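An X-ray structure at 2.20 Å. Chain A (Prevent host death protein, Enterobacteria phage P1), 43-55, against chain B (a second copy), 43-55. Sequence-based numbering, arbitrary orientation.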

# COMPACT_ATOMS: atom_id res chain seq x y z
N THR A 43 9.53 4.76 -6.12
CA THR A 43 8.36 3.97 -6.45
C THR A 43 7.07 4.77 -6.28
O THR A 43 6.21 4.77 -7.17
CB THR A 43 8.27 2.70 -5.58
OG1 THR A 43 9.36 1.82 -5.90
CG2 THR A 43 6.96 1.97 -5.83
N PHE A 44 6.94 5.47 -5.16
CA PHE A 44 5.74 6.24 -4.87
C PHE A 44 5.54 7.37 -5.89
O PHE A 44 4.42 7.61 -6.35
CB PHE A 44 5.79 6.81 -3.45
CG PHE A 44 4.51 7.48 -3.03
CD1 PHE A 44 3.31 6.79 -3.05
CD2 PHE A 44 4.51 8.80 -2.59
CE1 PHE A 44 2.14 7.39 -2.66
CE2 PHE A 44 3.33 9.40 -2.19
CZ PHE A 44 2.15 8.70 -2.23
N GLU A 45 6.63 8.05 -6.23
CA GLU A 45 6.58 9.11 -7.23
C GLU A 45 6.09 8.56 -8.56
O GLU A 45 5.28 9.17 -9.25
CB GLU A 45 7.96 9.74 -7.41
CG GLU A 45 8.45 10.55 -6.23
CD GLU A 45 7.71 11.86 -6.06
OE1 GLU A 45 6.61 12.01 -6.64
OE2 GLU A 45 8.22 12.75 -5.35
N ALA A 46 6.60 7.38 -8.92
CA ALA A 46 6.23 6.74 -10.18
C ALA A 46 4.76 6.31 -10.19
O ALA A 46 4.08 6.44 -11.21
CB ALA A 46 7.14 5.55 -10.46
N TYR A 47 4.27 5.81 -9.06
CA TYR A 47 2.88 5.39 -8.97
C TYR A 47 1.93 6.57 -9.17
O TYR A 47 0.97 6.48 -9.93
CB TYR A 47 2.59 4.72 -7.62
CG TYR A 47 3.16 3.33 -7.47
CD1 TYR A 47 3.69 2.65 -8.55
CD2 TYR A 47 3.15 2.70 -6.24
CE1 TYR A 47 4.22 1.37 -8.41
CE2 TYR A 47 3.67 1.43 -6.08
CZ TYR A 47 4.20 0.77 -7.17
OH TYR A 47 4.72 -0.50 -7.01
N LYS A 48 2.20 7.68 -8.49
CA LYS A 48 1.33 8.84 -8.60
C LYS A 48 1.48 9.47 -9.98
O LYS A 48 0.50 9.89 -10.59
CB LYS A 48 1.63 9.86 -7.51
CG LYS A 48 3.07 10.33 -7.48
CD LYS A 48 3.19 11.68 -6.79
CE LYS A 48 2.53 11.66 -5.42
NZ LYS A 48 2.67 12.97 -4.73
N LYS A 49 2.72 9.54 -10.47
CA LYS A 49 2.97 10.04 -11.81
C LYS A 49 2.10 9.30 -12.82
O LYS A 49 1.45 9.92 -13.66
CB LYS A 49 4.45 9.87 -12.17
CG LYS A 49 4.83 10.44 -13.53
N ALA A 50 2.10 7.98 -12.73
CA ALA A 50 1.30 7.14 -13.61
C ALA A 50 -0.19 7.35 -13.38
O ALA A 50 -1.00 7.14 -14.28
CB ALA A 50 1.67 5.69 -13.44
N ALA A 51 -0.57 7.74 -12.17
CA ALA A 51 -1.97 8.04 -11.87
C ALA A 51 -2.38 9.39 -12.45
O ALA A 51 -3.43 9.51 -13.08
CB ALA A 51 -2.22 8.00 -10.37
N LEU A 52 -1.55 10.40 -12.21
CA LEU A 52 -1.74 11.71 -12.82
C LEU A 52 -1.94 11.57 -14.32
O LEU A 52 -2.97 11.94 -14.87
CB LEU A 52 -0.53 12.61 -12.57
CG LEU A 52 -0.35 13.31 -11.21
CD1 LEU A 52 -1.68 13.81 -10.68
CD2 LEU A 52 0.35 12.43 -10.18
N ASP A 53 -0.93 11.00 -14.98
CA ASP A 53 -0.90 10.92 -16.43
C ASP A 53 -2.10 10.18 -17.01
O ASP A 53 -2.57 10.51 -18.09
CB ASP A 53 0.40 10.26 -16.90
N ALA A 54 -2.58 9.18 -16.28
CA ALA A 54 -3.76 8.44 -16.71
C ALA A 54 -4.93 9.39 -16.92
O ALA A 54 -5.65 9.30 -17.92
CB ALA A 54 -4.11 7.37 -15.68
N GLU A 55 -5.12 10.30 -15.97
CA GLU A 55 -6.17 11.31 -16.07
C GLU A 55 -5.68 12.52 -16.86
O GLU A 55 -6.27 12.87 -17.89
CB GLU A 55 -6.63 11.74 -14.67
N THR B 43 -4.40 6.15 0.89
CA THR B 43 -3.85 6.96 -0.19
C THR B 43 -2.92 6.15 -1.07
O THR B 43 -2.97 6.24 -2.29
CB THR B 43 -3.10 8.20 0.35
OG1 THR B 43 -4.03 9.10 0.96
CG2 THR B 43 -2.38 8.91 -0.79
N PHE B 44 -2.06 5.35 -0.44
CA PHE B 44 -1.12 4.51 -1.19
C PHE B 44 -1.83 3.52 -2.10
O PHE B 44 -1.45 3.35 -3.26
CB PHE B 44 -0.18 3.77 -0.24
CG PHE B 44 0.84 2.92 -0.95
CD1 PHE B 44 1.85 3.52 -1.69
CD2 PHE B 44 0.78 1.54 -0.90
CE1 PHE B 44 2.79 2.75 -2.34
CE2 PHE B 44 1.72 0.77 -1.55
CZ PHE B 44 2.73 1.38 -2.28
N GLU B 45 -2.84 2.85 -1.56
CA GLU B 45 -3.56 1.83 -2.32
C GLU B 45 -4.28 2.47 -3.51
O GLU B 45 -4.24 1.93 -4.62
CB GLU B 45 -4.54 1.07 -1.42
CG GLU B 45 -3.86 0.28 -0.30
CD GLU B 45 -3.02 -0.88 -0.81
OE1 GLU B 45 -2.96 -1.09 -2.04
OE2 GLU B 45 -2.42 -1.59 0.03
N ALA B 46 -4.90 3.62 -3.29
CA ALA B 46 -5.54 4.36 -4.37
C ALA B 46 -4.59 4.65 -5.53
O ALA B 46 -4.90 4.37 -6.69
CB ALA B 46 -6.13 5.65 -3.84
N TYR B 47 -3.43 5.23 -5.22
CA TYR B 47 -2.44 5.59 -6.23
C TYR B 47 -1.90 4.37 -6.95
O TYR B 47 -1.74 4.37 -8.17
CB TYR B 47 -1.27 6.33 -5.58
CG TYR B 47 -1.59 7.71 -5.06
CD1 TYR B 47 -2.90 8.17 -5.01
CD2 TYR B 47 -0.59 8.54 -4.59
CE1 TYR B 47 -3.20 9.43 -4.53
CE2 TYR B 47 -0.88 9.80 -4.10
CZ TYR B 47 -2.18 10.24 -4.07
OH TYR B 47 -2.46 11.50 -3.59
N LYS B 48 -1.62 3.32 -6.19
CA LYS B 48 -1.10 2.08 -6.76
C LYS B 48 -2.11 1.47 -7.73
O LYS B 48 -1.75 0.99 -8.80
CB LYS B 48 -0.76 1.09 -5.65
CG LYS B 48 -0.02 -0.14 -6.13
CD LYS B 48 0.16 -1.13 -5.00
CE LYS B 48 1.05 -2.28 -5.42
NZ LYS B 48 1.09 -3.36 -4.39
N LYS B 49 -3.39 1.49 -7.34
CA LYS B 49 -4.43 0.91 -8.18
C LYS B 49 -4.61 1.71 -9.47
O LYS B 49 -4.76 1.14 -10.55
CB LYS B 49 -5.75 0.82 -7.41
N ALA B 50 -4.58 3.04 -9.37
CA ALA B 50 -4.71 3.89 -10.54
C ALA B 50 -3.50 3.77 -11.46
O ALA B 50 -3.61 3.94 -12.67
CB ALA B 50 -4.93 5.33 -10.14
N ALA B 51 -2.34 3.47 -10.88
CA ALA B 51 -1.13 3.29 -11.67
C ALA B 51 -1.19 1.96 -12.41
O ALA B 51 -0.87 1.88 -13.60
CB ALA B 51 0.10 3.34 -10.77
N LEU B 52 -1.59 0.91 -11.70
CA LEU B 52 -1.77 -0.40 -12.30
C LEU B 52 -2.81 -0.39 -13.41
O LEU B 52 -2.58 -0.93 -14.49
CB LEU B 52 -2.16 -1.43 -11.24
CG LEU B 52 -1.01 -2.22 -10.64
CD1 LEU B 52 -1.47 -2.95 -9.40
CD2 LEU B 52 -0.45 -3.19 -11.67
N ASP B 53 -3.96 0.22 -13.15
CA ASP B 53 -5.04 0.25 -14.12
C ASP B 53 -4.60 0.91 -15.43
O ASP B 53 -5.12 0.58 -16.50
CB ASP B 53 -6.27 0.95 -13.55
CG ASP B 53 -7.02 0.08 -12.56
OD1 ASP B 53 -6.67 -1.11 -12.43
OD2 ASP B 53 -7.97 0.59 -11.93
N ALA B 54 -3.65 1.83 -15.34
CA ALA B 54 -3.14 2.52 -16.52
C ALA B 54 -2.07 1.69 -17.23
O ALA B 54 -2.10 1.53 -18.45
CB ALA B 54 -2.59 3.88 -16.14
N GLU B 55 -1.13 1.16 -16.46
CA GLU B 55 -0.05 0.35 -17.01
C GLU B 55 -0.47 -1.10 -17.20
O GLU B 55 -0.44 -1.62 -18.31
CB GLU B 55 1.19 0.42 -16.11

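The contact between these two copies of the phage P1 Prevent host death protein is a crossed pair of helices held by van der Waals packing, mostly apolar, with no hydrogen bond between the stretches, and with small residues at the closest passage and aromatic rings filling the wider end. The axes come within 7.6 Å and cross at 60°, and 557 Å² of surface is buried between them, counting both sides.

The principle at work is that short side chains let helices approach closely where they face each other. Alanine supplies this condition here: the CA atoms of A:Ala51 and B:Ala51 lie 4.8 Å apart, and the methyls interlock with their neighbours, A:Ala51 CB reaching B:Ala50 CB at 3.8 Å and A:Ala50 CB reaching B:Ala51 CB at 3.9 Å. B:Ala51 CB also rests 3.4 Å from the carbonyl A:Tyr47 O, so side chain packs directly on backbone. One turn on, A:Ala54 CB meets B:Ala54 CB at 3.8 Å.

Toward the N-terminal end the backbones separate, with the CA atoms of A:Phe44 and B:Phe44 8.0 Å apart, and larger side chains span the gap. Both phenylalanines, wholly apolar and buried in the assembly, take the t rotamer; their CA-to-CB bonds point sideways, yet the ring ends come nearer, bringing A:Phe44 CD1 and B:Phe44 CD1 to 3.8 Å. Both tyrosines are m. A:Tyr47 (96 Å²) and B:Tyr47 (82 Å²) have the most area covered by the partner yet stay partly exposed, which suits a broad ring carrying a polar hydroxyl. A:Phe44 CE1 lies 3.5 Å from B:Tyr47 CD2, the ring planes inclined by 16° but slid apart so that they barely overlap. In the reciprocal pair, B:Phe44 CE1 sits 3.9 Å from A:Tyr47 CD2, at the edge of the tyrosine ring. Lysine contributes aliphatic carbon: A:Lys48 CB, its CA-to-CB bond directed sideways, touches B:Tyr47 CD2 at 3.9 Å, and B:Lys48 CG approaches A:Tyr47 CE2 at 4.0 Å.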